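Local structure of precorrin-6y methylase (Rhodobacter capsulatus, 3NJR) at residues E124-G129 and P146-V151; P85-I90 and A108-A113; E158-L163 and P196-S201. The protein forms the C-terminal domain of a precorrin-6Y C5,15-methyltransferase, an S-adenosyl-L-methionine-dependent enzyme of cobalamin biosynthesis that probably both methylates and decarboxylates its corrin precursor. One frame throughout, in Å; residues are numbered along the deposited sequence.

In the fold
The three contacts follow one another along the chain, with neither nesting nor crossing. Contact 2 comes first: its loop runs from the end of strand 79-84 through helix 87-99 to strand 106-110, an outermost strand of the sheet within the chain, whose following residues border the bound S-adenosyl-L-homocysteine. Contact 1 then closes the loop holding helix 134-143 by pairing strands 125-128 and 149-154 in the middle of the sheet. Contact 3 closes last, laying helix 157-170 on the long antiparallel strand 188-203. Contacts 1 and 3 touch, since Ile-150 and Val-151 pack on Trp-200 and its neighbours, whereas contact 2 stays about 12 Å from contact 3 between nearest atoms.

Contact 1 (E124-G129 and P146-V151); sequences EAVFIG and PGTRIV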
ATOM      1  N   GLU A 124      32.158   8.796   6.542  1.00 30.97           N
ATOM      2  CA  GLU A 124      31.325   9.984   6.425  1.00 30.44           C
ATOM      3  C   GLU A 124      29.828   9.584   6.379  1.00 29.69           C
ATOM      4  O   GLU A 124      28.958  10.365   6.783  1.00 29.29           O
ATOM      5  CB  GLU A 124      31.716  10.787   5.184  1.00 30.93           C
ATOM      6  CG  GLU A 124      32.893  11.778   5.359  1.00 32.87           C
ATOM      7  CD  GLU A 124      34.281  11.132   5.281  1.00 37.16           C
ATOM      8  OE1 GLU A 124      34.514  10.240   4.426  1.00 37.71           O
ATOM      9  OE2 GLU A 124      35.170  11.522   6.081  1.00 40.62           O
ATOM     10  N   ALA A 125      29.557   8.360   5.896  1.00 28.51           N
ATOM     11  CA  ALA A 125      28.216   7.737   5.860  1.00 27.13           C
ATOM     12  C   ALA A 125      28.233   6.220   6.186  1.00 26.52           C
ATOM     13  O   ALA A 125      29.228   5.536   5.902  1.00 26.19           O
ATOM     14  CB  ALA A 125      27.575   7.968   4.495  1.00 26.76           C
ATOM     15  N   VAL A 126      27.139   5.699   6.763  1.00 25.76           N
ATOM     16  CA  VAL A 126      26.982   4.240   7.009  1.00 25.35           C
ATOM     17  C   VAL A 126      25.661   3.716   6.456  1.00 25.51           C
ATOM     18  O   VAL A 126      24.619   4.371   6.580  1.00 25.45           O
ATOM     19  CB  VAL A 126      26.917   3.879   8.496  1.00 25.44           C
ATOM     20  CG1 VAL A 126      27.079   2.365   8.692  1.00 25.97           C
ATOM     21  CG2 VAL A 126      27.902   4.658   9.326  1.00 24.94           C
ATOM     22  N   PHE A 127      25.691   2.520   5.879  1.00 25.64           N
ATOM     23  CA  PHE A 127      24.484   1.881   5.385  1.00 25.71           C
ATOM     24  C   PHE A 127      24.368   0.534   6.022  1.00 27.59           C
ATOM     25  O   PHE A 127      25.293  -0.269   5.970  1.00 27.52           O
ATOM     26  CB  PHE A 127      24.485   1.732   3.851  1.00 24.92           C
ATOM     27  CG  PHE A 127      23.374   0.844   3.323  1.00 21.09           C
ATOM     28  CD1 PHE A 127      22.050   1.275   3.336  1.00 16.07           C
ATOM     29  CD2 PHE A 127      23.652  -0.440   2.842  1.00 19.26           C
ATOM     30  CE1 PHE A 127      21.013   0.450   2.869  1.00 14.77           C
ATOM     31  CE2 PHE A 127      22.611  -1.285   2.373  1.00 17.31           C
ATOM     32  CZ  PHE A 127      21.289  -0.824   2.376  1.00 13.83           C
ATOM     33  N   ILE A 128      23.214   0.284   6.622  1.00 30.48           N
ATOM     34  CA  ILE A 128      22.910  -1.038   7.169  1.00 33.11           C
ATOM     35  C   ILE A 128      21.793  -1.676   6.362  1.00 34.74           C
ATOM     36  O   ILE A 128      20.622  -1.278   6.469  1.00 34.85           O
ATOM     37  CB  ILE A 128      22.490  -0.990   8.655  1.00 33.11           C
ATOM     38  CG1 ILE A 128      23.553  -0.287   9.511  1.00 34.29           C
ATOM     39  CG2 ILE A 128      22.257  -2.393   9.170  1.00 33.90           C
ATOM     40  CD1 ILE A 128      23.300   1.188   9.775  1.00 35.07           C
ATOM     41  N   GLY A 129      22.185  -2.617   5.502  1.00 36.79           N
ATOM     42  CA  GLY A 129      21.280  -3.623   4.949  1.00 39.24           C
ATOM     43  C   GLY A 129      21.551  -4.922   5.708  1.00 41.24           C
ATOM     44  O   GLY A 129      20.738  -5.847   5.683  1.00 41.91           O
ATOM     45  N   PRO A 146      29.951  12.811  15.192  1.00 37.54           N
ATOM     46  CA  PRO A 146      28.628  13.450  15.097  1.00 37.20           C
ATOM     47  C   PRO A 146      28.432  14.050  13.699  1.00 36.82           C
ATOM     48  O   PRO A 146      29.373  14.655  13.150  1.00 36.97           O
ATOM     49  CB  PRO A 146      28.708  14.561  16.154  1.00 37.57           C
ATOM     50  CG  PRO A 146      30.191  14.904  16.227  1.00 37.45           C
ATOM     51  CD  PRO A 146      30.873  13.557  16.074  1.00 37.61           C
ATOM     52  N   GLY A 147      27.252  13.851  13.114  1.00 35.90           N
ATOM     53  CA  GLY A 147      26.989  14.307  11.736  1.00 35.00           C
ATOM     54  C   GLY A 147      27.215  13.278  10.630  1.00 34.24           C
ATOM     55  O   GLY A 147      27.018  13.572   9.439  1.00 33.89           O
ATOM     56  N   THR A 148      27.644  12.077  11.028  1.00 33.52           N
ATOM     57  CA  THR A 148      27.832  10.961  10.116  1.00 32.40           C
ATOM     58  C   THR A 148      26.418  10.571   9.749  1.00 32.08           C
ATOM     59  O   THR A 148      25.568  10.497  10.629  1.00 31.99           O
ATOM     60  CB  THR A 148      28.561   9.765  10.817  1.00 32.65           C
ATOM     61  OG1 THR A 148      29.861  10.177  11.282  1.00 32.80           O
ATOM     62  CG2 THR A 148      28.714   8.555   9.881  1.00 30.59           C
ATOM     63  N   ARG A 149      26.157  10.339   8.463  1.00 30.99           N
ATOM     64  CA  ARG A 149      24.814  10.007   8.017  1.00 29.98           C
ATOM     65  C   ARG A 149      24.589   8.511   8.121  1.00 28.88           C
ATOM     66  O   ARG A 149      25.481   7.737   7.808  1.00 28.62           O
ATOM     67  CB  ARG A 149      24.569  10.537   6.595  1.00 30.53           C
ATOM     68  CG  ARG A 149      25.138  11.964   6.382  1.00 32.48           C
ATOM     69  CD  ARG A 149      24.822  12.594   5.021  1.00 34.01           C
ATOM     70  NE  ARG A 149      25.375  11.850   3.891  1.00 35.27           N
ATOM     71  CZ  ARG A 149      26.587  12.035   3.356  1.00 35.82           C
ATOM     72  NH1 ARG A 149      26.969  11.291   2.325  1.00 34.94           N
ATOM     73  NH2 ARG A 149      27.426  12.940   3.844  1.00 36.68           N
ATOM     74  N   ILE A 150      23.399   8.116   8.589  1.00 28.13           N
ATOM     75  CA  ILE A 150      22.986   6.702   8.677  1.00 26.78           C
ATOM     76  C   ILE A 150      21.771   6.410   7.808  1.00 25.78           C
ATOM     77  O   ILE A 150      20.827   7.200   7.772  1.00 25.40           O
ATOM     78  CB  ILE A 150      22.594   6.259  10.109  1.00 26.88           C
ATOM     79  CG1 ILE A 150      23.346   7.055  11.189  1.00 28.61           C
ATOM     80  CG2 ILE A 150      22.758   4.733  10.266  1.00 27.22           C
ATOM     81  CD1 ILE A 150      24.739   6.562  11.539  1.00 28.44           C
ATOM     82  N   VAL A 151      21.798   5.261   7.123  1.00 24.87           N
ATOM     83  CA  VAL A 151      20.674   4.825   6.305  1.00 24.16           C
ATOM     84  C   VAL A 151      20.471   3.324   6.456  1.00 24.31           C
ATOM     85  O   VAL A 151      21.385   2.544   6.257  1.00 23.99           O
ATOM     86  CB  VAL A 151      20.830   5.256   4.802  1.00 24.06           C
ATOM     87  CG1 VAL A 151      19.680   4.735   3.933  1.00 22.31           C
ATOM     88  CG2 VAL A 151      20.930   6.780   4.683  1.00 22.83           C
TER
HETATM   89  O   HOH W   1      28.500  13.366   7.226  1.00 27.29           O
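The carbonyl oxygen of Glu-124 is gripped by two donors, the backbone N of Arg-149 at 3.3 Å and a water that also donates to Gly-147 O. The water extends the join beyond the last direct bond. From here the pairing becomes regular. Val-126 N donates to Arg-149 O over 2.8 Å, Val-151 N to Val-126 O over 3.0 Å, and Ile-128 N to Val-151 O over 2.9 Å. Val-126 thus bonds through both its N and its O, to Arg-149 and Val-151, the residues flanking its partner Ile-150, as in a parallel pair.

Side chains sort themselves onto the two faces of the sheet. Val-126 and Ile-150 share one, where the methyl CG2 of Val-126 meets CG2 of Thr-148 at 4.0 Å. Nearby, the side chains of Ile-128 and Ile-150 run side by side, CD1 of the first 3.6 Å from CG2 of the second. On the other face the Arg-149 chain bends at chi3 (-62°), which brings NH1 within 4.0 Å of Ala-125 CB; the charge itself is answered by a salt bridge to Glu-57. Phe-127, its CG anti to the backbone N (chi1 169°), sets CD1 close to the Val-151 carbonyl oxygen, with CG1 of that valine 4.2 Å from the same CD1, and its ring also borders the bound S-adenosyl-L-homocysteine. Two neighbouring parallel strands joined through helix 134-143 make up a beta-alpha-beta unit of the Rossmann-like methyltransferase fold, with Phe-127 and Gly-129 lining the cofactor pocket.

Contact 2 (P85-I90 and A108-A113); sequences PRADRI and AVQGTA. With SAH (S-adenosyl-L-homocysteine), chain C.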
ATOM      1  N   PRO A  85      29.950 -11.421   5.913  1.00 42.75           N
ATOM      2  CA  PRO A  85      30.585 -12.631   6.468  1.00 43.55           C
ATOM      3  C   PRO A  85      30.800 -13.744   5.448  1.00 43.97           C
ATOM      4  O   PRO A  85      31.849 -14.397   5.474  1.00 44.41           O
ATOM      5  CB  PRO A  85      29.626 -13.078   7.589  1.00 43.31           C
ATOM      6  CG  PRO A  85      28.323 -12.468   7.232  1.00 43.28           C
ATOM      7  CD  PRO A  85      28.644 -11.166   6.538  1.00 42.84           C
ATOM      8  N   ARG A  86      29.848 -13.934   4.543  1.00 44.36           N
ATOM      9  CA  ARG A  86      29.863 -15.103   3.660  1.00 45.06           C
ATOM     10  C   ARG A  86      30.902 -15.035   2.538  1.00 45.17           C
ATOM     11  O   ARG A  86      30.811 -14.190   1.638  1.00 45.41           O
ATOM     12  CB  ARG A  86      28.471 -15.360   3.089  1.00 45.14           C
ATOM     13  CG  ARG A  86      27.475 -15.805   4.133  1.00 45.89           C
ATOM     14  CD  ARG A  86      26.159 -16.198   3.512  1.00 47.80           C
ATOM     15  NE  ARG A  86      26.367 -16.936   2.275  1.00 50.11           N
ATOM     16  CZ  ARG A  86      25.390 -17.430   1.525  1.00 52.13           C
ATOM     17  NH1 ARG A  86      24.122 -17.284   1.894  1.00 51.03           N
ATOM     18  NH2 ARG A  86      25.686 -18.078   0.400  1.00 53.12           N
ATOM     19  N   ALA A  87      31.879 -15.938   2.598  1.00 45.07           N
ATOM     20  CA  ALA A  87      32.942 -16.004   1.595  1.00 45.13           C
ATOM     21  C   ALA A  87      32.434 -16.058   0.148  1.00 45.29           C
ATOM     22  O   ALA A  87      33.065 -15.489  -0.752  1.00 45.21           O
ATOM     23  CB  ALA A  87      33.847 -17.181   1.872  1.00 45.10           C
ATOM     24  N   ASP A  88      31.311 -16.739  -0.082  1.00 45.39           N
ATOM     25  CA  ASP A  88      30.799 -16.887  -1.442  1.00 45.69           C
ATOM     26  C   ASP A  88      30.210 -15.573  -1.942  1.00 45.39           C
ATOM     27  O   ASP A  88      30.310 -15.253  -3.121  1.00 45.81           O
ATOM     28  CB  ASP A  88      29.816 -18.069  -1.586  1.00 46.03           C
ATOM     29  CG  ASP A  88      28.430 -17.776  -1.011  1.00 47.92           C
ATOM     30  OD1 ASP A  88      27.477 -17.603  -1.802  1.00 49.06           O
ATOM     31  OD2 ASP A  88      28.285 -17.715   0.231  1.00 50.11           O
ATOM     32  N   ARG A  89      29.634 -14.796  -1.037  1.00 44.94           N
ATOM     33  CA  ARG A  89      29.089 -13.487  -1.401  1.00 44.35           C
ATOM     34  C   ARG A  89      30.194 -12.451  -1.564  1.00 43.53           C
ATOM     35  O   ARG A  89      30.125 -11.589  -2.451  1.00 43.35           O
ATOM     36  CB  ARG A  89      28.050 -13.024  -0.386  1.00 44.16           C
ATOM     37  CG  ARG A  89      26.858 -13.943  -0.312  1.00 45.24           C
ATOM     38  CD  ARG A  89      25.748 -13.250   0.392  1.00 47.77           C
ATOM     39  NE  ARG A  89      24.428 -13.643  -0.083  1.00 50.27           N
ATOM     40  CZ  ARG A  89      23.445 -14.076   0.705  1.00 52.82           C
ATOM     41  NH1 ARG A  89      23.626 -14.175   2.018  1.00 53.52           N
ATOM     42  NH2 ARG A  89      22.267 -14.401   0.181  1.00 53.59           N
ATOM     43  N   ILE A  90      31.208 -12.548  -0.707  1.00 42.79           N
ATOM     44  CA  ILE A  90      32.430 -11.742  -0.829  1.00 42.56           C
ATOM     45  C   ILE A  90      33.027 -11.846  -2.244  1.00 42.17           C
ATOM     46  O   ILE A  90      33.433 -10.855  -2.834  1.00 42.02           O
ATOM     47  CB  ILE A  90      33.466 -12.142   0.268  1.00 42.56           C
ATOM     48  CG1 ILE A  90      33.164 -11.401   1.581  1.00 42.33           C
ATOM     49  CG2 ILE A  90      34.931 -11.963  -0.216  1.00 42.48           C
ATOM     50  CD1 ILE A  90      33.848 -10.048   1.729  1.00 40.91           C
ATOM     51  N   ALA A 108      36.725  -4.919   0.187  1.00 39.55           N
ATOM     52  CA  ALA A 108      35.865  -5.889   0.863  1.00 39.86           C
ATOM     53  C   ALA A 108      36.521  -6.375   2.139  1.00 39.94           C
ATOM     54  O   ALA A 108      37.722  -6.633   2.162  1.00 40.15           O
ATOM     55  CB  ALA A 108      35.544  -7.050  -0.035  1.00 40.13           C
ATOM     56  N   VAL A 109      35.731  -6.466   3.203  1.00 40.07           N
ATOM     57  CA  VAL A 109      36.161  -7.065   4.464  1.00 40.29           C
ATOM     58  C   VAL A 109      35.241  -8.255   4.745  1.00 40.99           C
ATOM     59  O   VAL A 109      34.027  -8.093   4.907  1.00 41.26           O
ATOM     60  CB  VAL A 109      36.141  -6.040   5.649  1.00 40.06           C
ATOM     61  CG1 VAL A 109      36.352  -6.732   6.986  1.00 38.78           C
ATOM     62  CG2 VAL A 109      37.196  -4.967   5.456  1.00 39.20           C
ATOM     63  N   GLN A 110      35.808  -9.454   4.772  1.00 41.61           N
ATOM     64  CA  GLN A 110      35.031 -10.620   5.182  1.00 42.40           C
ATOM     65  C   GLN A 110      34.899 -10.630   6.694  1.00 42.51           C
ATOM     66  O   GLN A 110      35.900 -10.715   7.408  1.00 42.27           O
ATOM     67  CB  GLN A 110      35.664 -11.924   4.698  1.00 42.43           C
ATOM     68  CG  GLN A 110      35.052 -13.150   5.331  1.00 43.07           C
ATOM     69  CD  GLN A 110      35.372 -14.416   4.585  1.00 44.60           C
ATOM     70  OE1 GLN A 110      34.711 -15.430   4.782  1.00 45.23           O
ATOM     71  NE2 GLN A 110      36.380 -14.369   3.712  1.00 45.00           N
ATOM     72  N   GLY A 111      33.663 -10.534   7.175  1.00 42.85           N
ATOM     73  CA  GLY A 111      33.424 -10.525   8.614  1.00 43.45           C
ATOM     74  C   GLY A 111      32.039 -10.092   9.048  1.00 43.64           C
ATOM     75  O   GLY A 111      31.114  -9.971   8.237  1.00 43.81           O
ATOM     76  N   THR A 112      31.913  -9.850  10.344  1.00 43.76           N
ATOM     77  CA  THR A 112      30.646  -9.532  10.977  1.00 43.88           C
ATOM     78  C   THR A 112      30.786  -8.201  11.701  1.00 43.62           C
ATOM     79  O   THR A 112      31.782  -7.956  12.386  1.00 43.58           O
ATOM     80  CB  THR A 112      30.282 -10.640  11.991  1.00 43.94           C
ATOM     81  OG1 THR A 112      30.039 -11.851  11.277  1.00 44.95           O
ATOM     82  CG2 THR A 112      29.038 -10.300  12.785  1.00 44.45           C
ATOM     83  N   ALA A 113      29.799  -7.331  11.528  1.00 43.47           N
ATOM     84  CA  ALA A 113      29.691  -6.142  12.368  1.00 43.33           C
ATOM     85  C   ALA A 113      29.040  -6.576  13.679  1.00 43.39           C
ATOM     86  O   ALA A 113      28.042  -7.313  13.658  1.00 43.36           O
ATOM     87  CB  ALA A 113      28.873  -5.045  11.683  1.00 43.06           C
TER
HETATM   88  N   SAH C 300      22.761  -4.497   0.249  1.00 84.89           N
HETATM   89  CA  SAH C 300      22.890  -5.871  -0.327  1.00 84.97           C
HETATM   90  CB  SAH C 300      21.633  -6.684  -0.008  1.00 85.13           C
HETATM   91  CG  SAH C 300      21.938  -7.935   0.824  1.00 85.54           C
HETATM   92  SD  SAH C 300      21.325  -7.747   2.474  1.00 86.87           S
HETATM   93  C   SAH C 300      23.156  -5.797  -1.813  1.00 84.83           C
HETATM   94  O   SAH C 300      23.714  -6.704  -2.429  1.00 84.71           O
HETATM   95  OXT SAH C 300      22.836  -4.817  -2.474  1.00 84.83           O
HETATM   96  C5' SAH C 300      21.688  -9.297   3.263  1.00 84.71           C
HETATM   97  C4' SAH C 300      23.185  -9.558   3.486  1.00 83.25           C
HETATM   98  O4' SAH C 300      23.675  -9.059   4.746  1.00 82.25           O
HETATM   99  C3' SAH C 300      23.472 -11.056   3.480  1.00 82.52           C
HETATM  100  O3' SAH C 300      24.379 -11.355   2.425  1.00 82.06           O
HETATM  101  C2' SAH C 300      24.121 -11.369   4.817  1.00 81.80           C
HETATM  102  O2' SAH C 300      25.203 -12.307   4.718  1.00 81.03           O
HETATM  103  C1' SAH C 300      24.601 -10.008   5.303  1.00 81.07           C
HETATM  104  N9  SAH C 300      24.733  -9.988   6.793  1.00 79.56           N
HETATM  105  C8  SAH C 300      23.923 -10.618   7.671  1.00 79.15           C
HETATM  106  N7  SAH C 300      24.328 -10.423   8.949  1.00 78.56           N
HETATM  107  C5  SAH C 300      25.430  -9.653   8.908  1.00 78.24           C
HETATM  108  C6  SAH C 300      26.360  -9.060   9.902  1.00 77.98           C
HETATM  109  N6  SAH C 300      26.155  -9.286  11.217  1.00 77.83           N
HETATM  110  N1  SAH C 300      27.402  -8.303   9.463  1.00 77.38           N
HETATM  111  C2  SAH C 300      27.600  -8.085   8.148  1.00 77.03           C
HETATM  112  N3  SAH C 300      26.789  -8.593   7.194  1.00 77.51           N
HETATM  113  C4  SAH C 300      25.703  -9.368   7.491  1.00 78.52           C
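Ala-108 starts the contact on its apolar side, its CB 3.9 Å from CD1 of Ile-90 on the first turn of helix 87-99. Val-109 turns its side chain away, but its carbonyl oxygen still borders that same CD1, while its backbone bonds to strand 79-84. At Gln-110 the isoleucine is crossed at about a right angle, with CB 4.0 Å from Ile-90 CD1. The glutamine chain then runs out extended, CG anti to the backbone N (chi1 168°), which carries it past the carbonyl of Pro-85 and the methyl of Ala-87. Gly-111 lays its carbonyl oxygen against the Pro-85 ring, 3.2 Å from CD. Thr-112 reaches both the proline and the bound S-adenosyl-L-homocysteine: OG1 lies 3.9 Å from Pro-85 CB, and CG2 is 3.4 Å from N6 of the adenine. Last, Ala-113 N gives a weak hydrogen bond of 3.3 Å to the adenine N1.

Pro-85 is thereby held between the loop and the adenine. Arg-86 occupies the N-cap position, and its side chain forms a salt bridge with Asp-88, gripping OD2 side-on through NE and NH2. Glu-84, just before the proline, is hydrogen-bonded to the ligand, as in the nucleoside-binding site of class I methyltransferases.

Contact 3 (E158-L163 and P196-S201); sequences ESETLL and PQLQWS
Here a helix lies on a sheet: helix 157-170 packs on strand 188-203, and the axes of segments 158-163 and 197-201 run 30° from parallel and come within 8.6 Å. No hydrogen bond joins these segments, and the contact is carried by buried hydrocarbon. Leu-163 points at the strand and touches both Leu-198 and Trp-200; its CD2 lies 3.6 Å from the carbonyl oxygen of Leu-198, and its CG sits 3.9 Å from CB of Trp-200. Only the root of the tryptophan takes part. With CG anti to the backbone N (chi1 178°), the indole leads away from the helix segment, packs on Ile-150 and gives its NE1 proton to Gly-171 O.

One turn earlier, Glu-160 contributes through its aliphatic part. Its side chain crosses that of Leu-198 at about a right angle, CG 3.9 Å from Leu-198 CB and CB 3.9 Å from Leu-198 CD2. Its OE2 lies toward the carbonyl of Pro-196, while OE1 hydrogen-bonds a glycerol, probably from the crystallisation liquor.

Other subunits close this end: Trp-191 of the second subunit packs on Glu-160 and Pro-196, Trp-191 of the fourth on Leu-198, and Glu-158 forms a salt bridge with Arg-189 of the second. Helix 157-170 against an antiparallel strand inserted between strands 149-154 and 173-185 fits the sheet order 3-2-1-4-5-7-6 of the class I methyltransferase fold, here adjoining the tetramer interface.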
ATOM      1  N   GLU A 158      10.391  -6.952  13.252  1.00 38.06           N
ATOM      2  CA  GLU A 158      11.355  -6.699  14.322  1.00 38.63           C
ATOM      3  C   GLU A 158      12.352  -5.585  13.984  1.00 38.75           C
ATOM      4  O   GLU A 158      12.594  -4.703  14.802  1.00 38.31           O
ATOM      5  CB  GLU A 158      12.057  -7.992  14.726  1.00 38.98           C
ATOM      6  CG  GLU A 158      11.160  -8.939  15.540  1.00 39.71           C
ATOM      7  CD  GLU A 158      10.201  -9.776  14.681  1.00 43.13           C
ATOM      8  OE1 GLU A 158      10.372  -9.826  13.428  1.00 42.60           O
ATOM      9  OE2 GLU A 158       9.281 -10.409  15.276  1.00 44.16           O
ATOM     10  N   SER A 159      12.895  -5.602  12.770  1.00 39.47           N
ATOM     11  CA  SER A 159      13.805  -4.537  12.324  1.00 39.95           C
ATOM     12  C   SER A 159      13.085  -3.217  12.005  1.00 40.28           C
ATOM     13  O   SER A 159      13.599  -2.138  12.281  1.00 40.38           O
ATOM     14  CB  SER A 159      14.658  -5.011  11.145  1.00 40.41           C
ATOM     15  OG  SER A 159      13.931  -5.889  10.294  1.00 40.85           O
ATOM     16  N   GLU A 160      11.883  -3.295  11.443  1.00 40.72           N
ATOM     17  CA  GLU A 160      11.043  -2.098  11.308  1.00 40.97           C
ATOM     18  C   GLU A 160      10.771  -1.411  12.653  1.00 40.81           C
ATOM     19  O   GLU A 160      10.858  -0.168  12.738  1.00 40.97           O
ATOM     20  CB  GLU A 160       9.725  -2.410  10.592  1.00 41.17           C
ATOM     21  CG  GLU A 160       9.885  -2.800   9.128  1.00 42.41           C
ATOM     22  CD  GLU A 160       8.612  -3.354   8.537  1.00 45.14           C
ATOM     23  OE1 GLU A 160       7.645  -3.556   9.298  1.00 47.40           O
ATOM     24  OE2 GLU A 160       8.567  -3.597   7.312  1.00 47.11           O
ATOM     25  N   THR A 161      10.450  -2.199  13.691  1.00 40.26           N
ATOM     26  CA  THR A 161      10.175  -1.628  15.030  1.00 40.06           C
ATOM     27  C   THR A 161      11.371  -0.822  15.484  1.00 39.59           C
ATOM     28  O   THR A 161      11.244   0.319  15.959  1.00 39.82           O
ATOM     29  CB  THR A 161       9.918  -2.700  16.112  1.00 40.03           C
ATOM     30  OG1 THR A 161       8.939  -3.645  15.653  1.00 40.69           O
ATOM     31  CG2 THR A 161       9.436  -2.033  17.404  1.00 39.99           C
ATOM     32  N   LEU A 162      12.533  -1.449  15.308  1.00 38.99           N
ATOM     33  CA  LEU A 162      13.832  -0.882  15.624  1.00 37.97           C
ATOM     34  C   LEU A 162      14.081   0.453  14.920  1.00 37.19           C
ATOM     35  O   LEU A 162      14.484   1.420  15.558  1.00 37.14           O
ATOM     36  CB  LEU A 162      14.911  -1.920  15.312  1.00 37.89           C
ATOM     37  CG  LEU A 162      16.373  -1.611  15.614  1.00 38.30           C
ATOM     38  CD1 LEU A 162      16.551  -1.256  17.091  1.00 39.08           C
ATOM     39  CD2 LEU A 162      17.244  -2.796  15.191  1.00 36.68           C
ATOM     40  N   LEU A 163      13.800   0.523  13.622  1.00 36.55           N
ATOM     41  CA  LEU A 163      13.922   1.788  12.889  1.00 36.07           C
ATOM     42  C   LEU A 163      13.022   2.876  13.462  1.00 36.70           C
ATOM     43  O   LEU A 163      13.454   4.015  13.671  1.00 36.73           O
ATOM     44  CB  LEU A 163      13.648   1.575  11.403  1.00 35.35           C
ATOM     45  CG  LEU A 163      14.831   1.251  10.464  1.00 34.34           C
ATOM     46  CD1 LEU A 163      16.008   0.487  11.100  1.00 31.55           C
ATOM     47  CD2 LEU A 163      14.341   0.518   9.248  1.00 32.66           C
ATOM     48  N   PRO A 196       5.922  -3.953   2.135  1.00 39.27           N
ATOM     49  CA  PRO A 196       6.526  -2.633   2.344  1.00 38.27           C
ATOM     50  C   PRO A 196       7.908  -2.808   2.983  1.00 37.81           C
ATOM     51  O   PRO A 196       8.186  -3.839   3.615  1.00 37.93           O
ATOM     52  CB  PRO A 196       5.567  -1.941   3.307  1.00 38.32           C
ATOM     53  CG  PRO A 196       4.860  -3.062   4.007  1.00 39.33           C
ATOM     54  CD  PRO A 196       4.856  -4.262   3.101  1.00 38.72           C
ATOM     55  N   GLN A 197       8.781  -1.830   2.782  1.00 36.82           N
ATOM     56  CA  GLN A 197      10.087  -1.824   3.414  1.00 35.33           C
ATOM     57  C   GLN A 197      10.153  -0.486   4.130  1.00 34.69           C
ATOM     58  O   GLN A 197       9.648   0.525   3.630  1.00 34.18           O
ATOM     59  CB  GLN A 197      11.192  -1.962   2.358  1.00 35.25           C
ATOM     60  CG  GLN A 197      12.355  -2.892   2.740  1.00 35.84           C
ATOM     61  CD  GLN A 197      13.095  -3.504   1.527  1.00 35.76           C
ATOM     62  OE1 GLN A 197      12.532  -4.287   0.756  1.00 34.38           O
ATOM     63  NE2 GLN A 197      14.375  -3.168   1.391  1.00 36.66           N
ATOM     64  N   LEU A 198      10.725  -0.479   5.326  1.00 33.75           N
ATOM     65  CA  LEU A 198      10.942   0.773   6.026  1.00 32.79           C
ATOM     66  C   LEU A 198      12.382   1.224   5.841  1.00 31.95           C
ATOM     67  O   LEU A 198      13.295   0.403   5.756  1.00 31.46           O
ATOM     68  CB  LEU A 198      10.562   0.654   7.502  1.00 33.04           C
ATOM     69  CG  LEU A 198       9.262   1.351   7.935  1.00 33.49           C
ATOM     70  CD1 LEU A 198       8.048   0.824   7.188  1.00 33.55           C
ATOM     71  CD2 LEU A 198       9.061   1.251   9.452  1.00 33.48           C
ATOM     72  N   GLN A 199      12.572   2.533   5.730  1.00 30.89           N
ATOM     73  CA  GLN A 199      13.896   3.086   5.537  1.00 29.58           C
ATOM     74  C   GLN A 199      14.079   4.289   6.429  1.00 29.33           C
ATOM     75  O   GLN A 199      13.315   5.258   6.361  1.00 29.54           O
ATOM     76  CB  GLN A 199      14.149   3.456   4.076  1.00 29.03           C
ATOM     77  CG  GLN A 199      15.555   4.018   3.828  1.00 27.46           C
ATOM     78  CD  GLN A 199      15.707   4.703   2.474  1.00 24.75           C
ATOM     79  OE1 GLN A 199      15.298   5.847   2.302  1.00 22.34           O
ATOM     80  NE2 GLN A 199      16.336   4.014   1.524  1.00 23.09           N
ATOM     81  N   TRP A 200      15.090   4.216   7.277  1.00 28.56           N
ATOM     82  CA  TRP A 200      15.420   5.340   8.095  1.00 28.40           C
ATOM     83  C   TRP A 200      16.655   6.035   7.556  1.00 28.86           C
ATOM     84  O   TRP A 200      17.611   5.405   7.044  1.00 28.66           O
ATOM     85  CB  TRP A 200      15.605   4.925   9.549  1.00 28.01           C
ATOM     86  CG  TRP A 200      15.989   6.075  10.438  1.00 28.57           C
ATOM     87  CD1 TRP A 200      15.286   7.236  10.650  1.00 27.89           C
ATOM     88  CD2 TRP A 200      17.180   6.181  11.226  1.00 29.58           C
ATOM     89  NE1 TRP A 200      15.971   8.060  11.523  1.00 27.96           N
ATOM     90  CE2 TRP A 200      17.130   7.437  11.899  1.00 29.04           C
ATOM     91  CE3 TRP A 200      18.281   5.331  11.443  1.00 30.29           C
ATOM     92  CZ2 TRP A 200      18.135   7.864  12.772  1.00 29.87           C
ATOM     93  CZ3 TRP A 200      19.285   5.750  12.321  1.00 32.44           C
ATOM     94  CH2 TRP A 200      19.201   7.017  12.974  1.00 31.85           C
ATOM     95  N   SER A 201      16.631   7.350   7.680  1.00 28.94           N
ATOM     96  CA  SER A 201      17.721   8.160   7.230  1.00 29.67           C
ATOM     97  C   SER A 201      17.896   9.249   8.294  1.00 30.72           C
ATOM     98  O   SER A 201      17.001  10.076   8.511  1.00 31.11           O
ATOM     99  CB  SER A 201      17.375   8.723   5.851  1.00 29.12           C
ATOM    100  OG  SER A 201      18.350   9.630   5.406  1.00 29.83           O
TER